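Local structure of dihydrodipicolinate synthase (Thermotoga maritima, 3PB0) at residues A[9-14]-A[211-216]; A[152-157]-A[181-186]; A[162-167]-A[191-196]. The protein catalyses the condensation of pyruvate with aspartate beta-semialdehyde to 4-hydroxy-tetrahydrodipicolinate, a step in bacterial lysine biosynthesis. The protein carries 3 engineered substitutions. All coordinates share one frame; numbering follows the deposited sequence.

Interaction 1: residues A[9-14]-A[211-216]; sequences RGVGTA and VISVVS
First torsions of opposite sign turn two hydroxyls toward each other: T13 sets OG1 beside its own backbone N (chi1 -58°), while S216 holds OG between its backbone N and carbonyl carbon (chi1 58°). S216 OG donates to T13 OG1 over 2.8 Å, and T13 OG1 also hydrogen-bonds to Q36 OE1, so the link belongs to a small polar chain. V11 CG1 lies 3.5 Å from S216 OG and carries methyl packing up to the polar group. The remainder illustrates how a TIM barrel closes, its first strand, 10-14, running parallel to its last. G10 O receives V211 N, G12 N reaches V211 O at 2.9 Å in a nearly straight bond, G12 O takes S213 N at 2.8 Å, and A14 N completes the ladder on S213 O. G12 O has a further neighbour in I212 CA, a CA-H...O contact of 3.2 Å. On the face of V11 and T13, the valines V11 and V211 lie side by side, CG2 of the first 4.0 Å from CG1 of the second. Where the strand ends, S213 OG accepts from S216 N at 3.0 Å, an ST motif that brings S216 back to T13; S213 OG also bonds to D197. Outward, V11, V211 and S213 pack on M223 of helix 220-230. I212, predicted to bind pyruvate, points to the other face and touches I45 of strand 43-46, while backbone bonds tie strand 10-14 to 43-46.

Interaction 2: residues A[152-157]-A[181-186]; sequences TAARIA and SLTKQA
A154 and T183 stand with their CA atoms only 4.2 Å apart, where helices 150-159 and 173-186 run side by side in nearly the same direction, the axes of the two short segments 8.0 Å apart and inclined by 20°. Small side chains make such an approach possible. T183 is the beta-branched residue of the contact: its CG2 extends to the other helix and meets A153 CB at 3.5 Å, and it also lies against the backbone at the start of A154. The first torsion (chi1 60°) places OG1 between the backbone N and the carbonyl carbon, where it bonds to the carbonyl O of T179 one turn earlier, leaving the methyl as the branch that faces helix 150-159. One step along, A154 CB settles 3.4 Å from L182 O, and L182 CB comes alongside A154 CB at 4.1 Å. In the reverse direction A186 CB sits 3.3 Å from A154 O. A157 closes the row, its CB 4.3 Å from A186 CB and beside T183 O. Toward the barrel, A157 and T183 both touch F190, and A153 rests on I166 of strand 163-168, so the pair covers one sector of the barrel wall. The contact is thus a worked case of close helix packing through alanines: the nearby polar link, R187 NH2 to A157 O, lies just beyond residue 186, and between the segments themselves methyls touch methyls and helix carbonyls, so fit of shape and burial of apolar surface probably supply most of the stability.

Interaction 3: residues A[162-167]-A[191-196]; sequences NVVGIK and MVWSGN
V164 and M191 begin the pairing of strands 163-168 and 191-194, the two parallel strands of a beta-alpha-beta unit of the TIM barrel whose connecting helix is 173-186. V164 O accepts M191 N in the carbonyl plane, on a lone pair, in a nearly straight bond. The two branches of V164 divide their work: CG2 crosses the M191 side chain, 4.1 Å from its CG, whereas CG1 reaches the edge of the W193 ring at CH2. At G165, which has no side chain, the strands come together most closely; its CA lies 3.0 Å from M191 O. With no beta carbon there to meet M191 O and the indole, the glycine makes room for W193, whose ring reaches back toward V164, with M191 CB over one ring face, 3.4 Å above the plane and offset toward the rim. Beyond the pair, W193 NE1 bonds to F8 O and the ring stacks with F8. I166 is bonded through both its N and its O: the N reaches M191 O, and the O takes W193 N at 2.9 Å. Its side chain turns to the opposite face, toward helix 173-186, where CG2 packs alongside V192 CG1 at 3.9 Å. K167, predicted to form the Schiff base with substrate, follows on the same face of the sheet as W193. CG stands anti to the backbone N (chi1 177°) and the chain stays extended beyond it, carrying the amine past G195, whose CA touches K167 CE at 3.6 Å, to the neighbourhood of Y138, the predicted proton donor/acceptor. A water receives a weak hydrogen bond from K167 NZ at 3.3 Å and donates one to G195 O at 3.0 Å.

Interactions 1 and 3 lie in one closed sheet, their centres about 11 Å apart, and strands 191-194 and 210-213 are joined directly by I212 N and S194 O, a probable hydrogen bond of 2.9 Å. Their residues meet at the predicted active site: I212 CG2 packs on K167 CE at 3.6 Å, while A14 comes near T50, a predicted pyruvate-binding residue. Interaction 2 stands outside this wall. It touches interaction 3 through T183 OG1 on V192 CG2, 3.4 Å, and I156 CG2 on V163 CG1, 3.5 Å, but not interaction 1. With A153 about 11 Å from the K167 side chain, the helix pair backs the lysine strand from outside the pocket.

Interaction 1: residues A[9-14]-A[211-216]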
# COMPACT_ATOMS: atom_id res chain seq x y z
N ARG A 9 2.90 -10.93 -5.56
CA ARG A 9 1.70 -10.94 -6.39
C ARG A 9 0.46 -11.02 -5.52
O ARG A 9 0.44 -11.71 -4.51
CB ARG A 9 1.70 -12.10 -7.38
CG ARG A 9 2.75 -11.97 -8.46
CD ARG A 9 2.17 -11.43 -9.75
NE ARG A 9 1.42 -12.46 -10.48
CZ ARG A 9 0.96 -12.32 -11.72
NH1 ARG A 9 1.16 -11.19 -12.39
NH2 ARG A 9 0.30 -13.31 -12.30
N GLY A 10 -0.58 -10.31 -5.94
CA GLY A 10 -1.83 -10.30 -5.20
C GLY A 10 -1.84 -9.12 -4.26
O GLY A 10 -1.60 -7.99 -4.67
N VAL A 11 -2.07 -9.39 -2.99
CA VAL A 11 -2.38 -8.33 -2.05
C VAL A 11 -1.22 -7.97 -1.14
O VAL A 11 -0.68 -8.83 -0.44
CB VAL A 11 -3.59 -8.68 -1.19
CG1 VAL A 11 -3.92 -7.52 -0.25
CG2 VAL A 11 -4.76 -8.96 -2.07
N GLY A 12 -0.86 -6.69 -1.17
CA GLY A 12 0.03 -6.08 -0.20
C GLY A 12 -0.76 -5.10 0.67
O GLY A 12 -1.31 -4.13 0.15
N THR A 13 -0.82 -5.37 1.97
CA THR A 13 -1.67 -4.54 2.86
C THR A 13 -0.93 -3.30 3.33
O THR A 13 0.16 -3.40 3.91
CB THR A 13 -2.17 -5.33 4.09
OG1 THR A 13 -2.92 -6.47 3.65
CG2 THR A 13 -3.07 -4.46 4.95
N ALA A 14 -1.54 -2.14 3.08
CA ALA A 14 -1.08 -0.87 3.64
C ALA A 14 -1.64 -0.82 5.06
O ALA A 14 -2.77 -0.39 5.30
CB ALA A 14 -1.55 0.30 2.80
N VAL A 211 -2.45 -5.45 -5.85
CA VAL A 211 -2.93 -4.22 -5.23
C VAL A 211 -2.19 -3.93 -3.93
O VAL A 211 -1.92 -4.83 -3.16
CB VAL A 211 -4.48 -4.32 -4.98
CG1 VAL A 211 -4.86 -5.65 -4.32
CG2 VAL A 211 -5.02 -3.12 -4.20
N ILE A 212 -1.85 -2.67 -3.71
CA ILE A 212 -1.45 -2.20 -2.37
C ILE A 212 -2.71 -1.62 -1.73
O ILE A 212 -3.18 -0.55 -2.11
CB ILE A 212 -0.24 -1.22 -2.41
CG1 ILE A 212 1.02 -1.99 -2.88
CG2 ILE A 212 0.02 -0.62 -0.99
CD1 ILE A 212 2.25 -1.12 -3.20
N SER A 213 -3.26 -2.36 -0.76
CA SER A 213 -4.67 -2.32 -0.38
C SER A 213 -4.93 -1.70 1.01
O SER A 213 -4.21 -1.98 1.96
CB SER A 213 -5.21 -3.77 -0.42
OG SER A 213 -6.56 -3.90 0.04
N VAL A 214 -5.96 -0.87 1.11
CA VAL A 214 -6.47 -0.40 2.42
C VAL A 214 -7.50 -1.41 2.94
O VAL A 214 -7.51 -1.76 4.14
CB VAL A 214 -7.14 0.99 2.33
CG1 VAL A 214 -7.94 1.35 3.63
CG2 VAL A 214 -6.12 2.06 2.02
N VAL A 215 -8.31 -1.93 2.03
CA VAL A 215 -9.45 -2.79 2.38
C VAL A 215 -9.02 -4.12 3.04
O VAL A 215 -9.75 -4.69 3.85
CB VAL A 215 -10.30 -3.04 1.12
CG1 VAL A 215 -11.35 -4.16 1.33
CG2 VAL A 215 -10.98 -1.73 0.66
N SER A 216 -7.83 -4.60 2.70
CA SER A 216 -7.37 -5.90 3.18
C SER A 216 -6.97 -5.85 4.65
O SER A 216 -6.83 -6.89 5.27
CB SER A 216 -6.21 -6.41 2.33
OG SER A 216 -5.17 -5.47 2.36

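Interaction 2: residues A[152-157]-A[181-186]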
# COMPACT_ATOMS: atom_id res chain seq x y z
N THR A 152 7.33 7.73 -18.59
CA THR A 152 8.31 8.02 -17.53
C THR A 152 8.55 6.79 -16.63
O THR A 152 9.70 6.47 -16.30
CB THR A 152 7.88 9.26 -16.71
OG1 THR A 152 7.59 10.34 -17.61
CG2 THR A 152 8.99 9.70 -15.73
N ALA A 153 7.47 6.11 -16.26
CA ALA A 153 7.57 4.86 -15.49
C ALA A 153 8.33 3.79 -16.26
O ALA A 153 9.09 3.00 -15.67
CB ALA A 153 6.17 4.36 -15.11
N ALA A 154 8.14 3.75 -17.58
CA ALA A 154 8.85 2.79 -18.43
C ALA A 154 10.36 3.10 -18.54
O ALA A 154 11.16 2.17 -18.59
CB ALA A 154 8.19 2.71 -19.82
N ARG A 155 10.73 4.38 -18.55
CA ARG A 155 12.15 4.80 -18.45
C ARG A 155 12.78 4.30 -17.17
O ARG A 155 13.87 3.71 -17.17
CB ARG A 155 12.26 6.32 -18.41
CG ARG A 155 12.26 7.03 -19.73
CD ARG A 155 12.82 8.44 -19.53
NE ARG A 155 14.28 8.45 -19.40
CZ ARG A 155 15.01 9.54 -19.11
NH1 ARG A 155 14.42 10.71 -18.90
NH2 ARG A 155 16.33 9.44 -19.04
N ILE A 156 12.10 4.61 -16.07
CA ILE A 156 12.45 4.10 -14.75
C ILE A 156 12.63 2.58 -14.81
O ILE A 156 13.66 2.07 -14.41
CB ILE A 156 11.40 4.56 -13.69
CG1 ILE A 156 11.55 6.05 -13.38
CG2 ILE A 156 11.53 3.74 -12.41
CD1 ILE A 156 10.32 6.71 -12.77
N ALA A 157 11.65 1.87 -15.35
CA ALA A 157 11.75 0.41 -15.46
C ALA A 157 13.02 -0.03 -16.21
O ALA A 157 13.75 -0.91 -15.74
CB ALA A 157 10.49 -0.17 -16.13
N SER A 181 1.19 -1.73 -20.02
CA SER A 181 1.72 -2.05 -21.35
C SER A 181 3.18 -1.65 -21.46
O SER A 181 4.04 -2.49 -21.74
CB SER A 181 0.95 -1.31 -22.46
OG SER A 181 -0.28 -1.96 -22.73
N LEU A 182 3.44 -0.36 -21.25
CA LEU A 182 4.74 0.25 -21.50
C LEU A 182 5.84 -0.14 -20.52
O LEU A 182 7.00 -0.28 -20.93
CB LEU A 182 4.61 1.77 -21.55
CG LEU A 182 3.72 2.31 -22.67
CD1 LEU A 182 3.57 3.82 -22.51
CD2 LEU A 182 4.26 1.97 -24.07
N THR A 183 5.51 -0.32 -19.24
CA THR A 183 6.56 -0.68 -18.27
C THR A 183 7.05 -2.12 -18.46
O THR A 183 8.24 -2.41 -18.28
CB THR A 183 6.20 -0.39 -16.76
OG1 THR A 183 5.03 -1.13 -16.37
CG2 THR A 183 5.99 1.11 -16.48
N LYS A 184 6.14 -3.00 -18.85
CA LYS A 184 6.48 -4.41 -19.05
C LYS A 184 7.16 -4.67 -20.40
O LYS A 184 7.85 -5.68 -20.57
CB LYS A 184 5.25 -5.31 -18.84
CG LYS A 184 4.81 -5.37 -17.36
CD LYS A 184 3.45 -6.03 -17.18
CE LYS A 184 3.01 -6.04 -15.70
NZ LYS A 184 3.90 -6.82 -14.78
N GLN A 185 6.96 -3.75 -21.36
CA GLN A 185 7.71 -3.77 -22.63
C GLN A 185 9.17 -3.35 -22.38
O GLN A 185 10.10 -3.87 -23.02
CB GLN A 185 7.04 -2.88 -23.69
CG GLN A 185 5.84 -3.57 -24.39
CD GLN A 185 4.91 -2.60 -25.17
OE1 GLN A 185 5.26 -1.46 -25.46
NE2 GLN A 185 3.74 -3.09 -25.51
N ALA A 186 9.37 -2.42 -21.45
CA ALA A 186 10.70 -1.98 -21.03
C ALA A 186 11.39 -3.00 -20.10
O ALA A 186 12.60 -3.17 -20.16
CB ALA A 186 10.63 -0.62 -20.36

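Interaction 3: residues A[162-167]-A[191-196]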
# COMPACT_ATOMS: atom_id res chain seq x y z
N ASN A 162 16.95 -1.46 -9.52
CA ASN A 162 16.40 -1.70 -8.19
C ASN A 162 15.03 -1.05 -7.90
O ASN A 162 14.51 -1.18 -6.80
CB ASN A 162 17.42 -1.34 -7.10
CG ASN A 162 17.78 0.13 -7.10
OD1 ASN A 162 17.56 0.85 -8.07
ND2 ASN A 162 18.34 0.58 -5.99
N VAL A 163 14.46 -0.35 -8.88
CA VAL A 163 13.04 0.04 -8.82
C VAL A 163 12.24 -1.18 -9.26
O VAL A 163 12.33 -1.61 -10.41
CB VAL A 163 12.73 1.26 -9.70
CG1 VAL A 163 11.21 1.50 -9.75
CG2 VAL A 163 13.43 2.50 -9.15
N VAL A 164 11.49 -1.78 -8.33
CA VAL A 164 10.83 -3.08 -8.60
C VAL A 164 9.50 -2.93 -9.34
O VAL A 164 9.10 -3.80 -10.14
CB VAL A 164 10.64 -3.93 -7.30
CG1 VAL A 164 9.85 -3.17 -6.24
CG2 VAL A 164 9.96 -5.26 -7.61
N GLY A 165 8.82 -1.82 -9.08
CA GLY A 165 7.50 -1.65 -9.60
C GLY A 165 6.93 -0.28 -9.33
O GLY A 165 7.64 0.66 -8.93
N ILE A 166 5.63 -0.18 -9.56
CA ILE A 166 4.94 1.06 -9.32
C ILE A 166 3.61 0.72 -8.62
O ILE A 166 2.90 -0.22 -9.01
CB ILE A 166 4.73 1.84 -10.66
CG1 ILE A 166 4.15 3.24 -10.41
CG2 ILE A 166 3.89 1.02 -11.66
CD1 ILE A 166 4.21 4.14 -11.68
N LYS A 167 3.34 1.45 -7.53
CA LYS A 167 2.01 1.53 -6.96
C LYS A 167 1.28 2.61 -7.77
O LYS A 167 1.54 3.81 -7.60
CB LYS A 167 2.06 1.92 -5.48
CG LYS A 167 0.64 2.08 -4.86
CD LYS A 167 0.68 2.39 -3.38
CE LYS A 167 -0.74 2.45 -2.81
NZ LYS A 167 -0.84 3.19 -1.54
N MET A 191 6.80 -4.60 -11.85
CA MET A 191 5.50 -4.87 -11.23
C MET A 191 4.58 -3.67 -11.31
O MET A 191 5.03 -2.54 -11.15
CB MET A 191 5.68 -5.32 -9.78
CG MET A 191 6.58 -6.55 -9.60
SD MET A 191 5.95 -8.02 -10.44
CE MET A 191 4.78 -8.65 -9.27
N VAL A 192 3.30 -3.90 -11.59
CA VAL A 192 2.34 -2.82 -11.52
C VAL A 192 1.22 -3.21 -10.57
O VAL A 192 0.49 -4.19 -10.78
CB VAL A 192 1.76 -2.39 -12.89
CG1 VAL A 192 0.88 -1.16 -12.71
CG2 VAL A 192 2.87 -2.09 -13.88
N TRP A 193 1.13 -2.47 -9.48
CA TRP A 193 0.13 -2.73 -8.48
C TRP A 193 -0.84 -1.60 -8.43
O TRP A 193 -0.44 -0.43 -8.44
CB TRP A 193 0.77 -2.89 -7.11
CG TRP A 193 1.74 -4.04 -6.96
CD1 TRP A 193 1.44 -5.38 -6.90
CD2 TRP A 193 3.16 -3.93 -6.78
NE1 TRP A 193 2.60 -6.11 -6.71
CE2 TRP A 193 3.66 -5.24 -6.63
CE3 TRP A 193 4.05 -2.85 -6.74
CZ2 TRP A 193 5.03 -5.50 -6.44
CZ3 TRP A 193 5.42 -3.11 -6.56
CH2 TRP A 193 5.89 -4.43 -6.41
N SER A 194 -2.13 -1.94 -8.34
CA SER A 194 -3.13 -0.91 -8.14
C SER A 194 -2.96 -0.25 -6.79
O SER A 194 -2.74 -0.91 -5.77
CB SER A 194 -4.56 -1.47 -8.26
OG SER A 194 -5.48 -0.43 -7.93
N GLY A 195 -3.04 1.08 -6.78
CA GLY A 195 -3.05 1.86 -5.55
C GLY A 195 -4.46 2.20 -5.08
O GLY A 195 -4.65 2.99 -4.13
N ASN A 196 -5.45 1.58 -5.71
CA ASN A 196 -6.85 1.80 -5.39
C ASN A 196 -7.56 0.47 -5.35
O ASN A 196 -7.57 -0.24 -6.34
CB ASN A 196 -7.49 2.69 -6.46
CG ASN A 196 -7.05 4.14 -6.36
OD1 ASN A 196 -7.36 4.83 -5.38
ND2 ASN A 196 -6.33 4.61 -7.38
O HOH W 1 -3.20 5.17 -2.65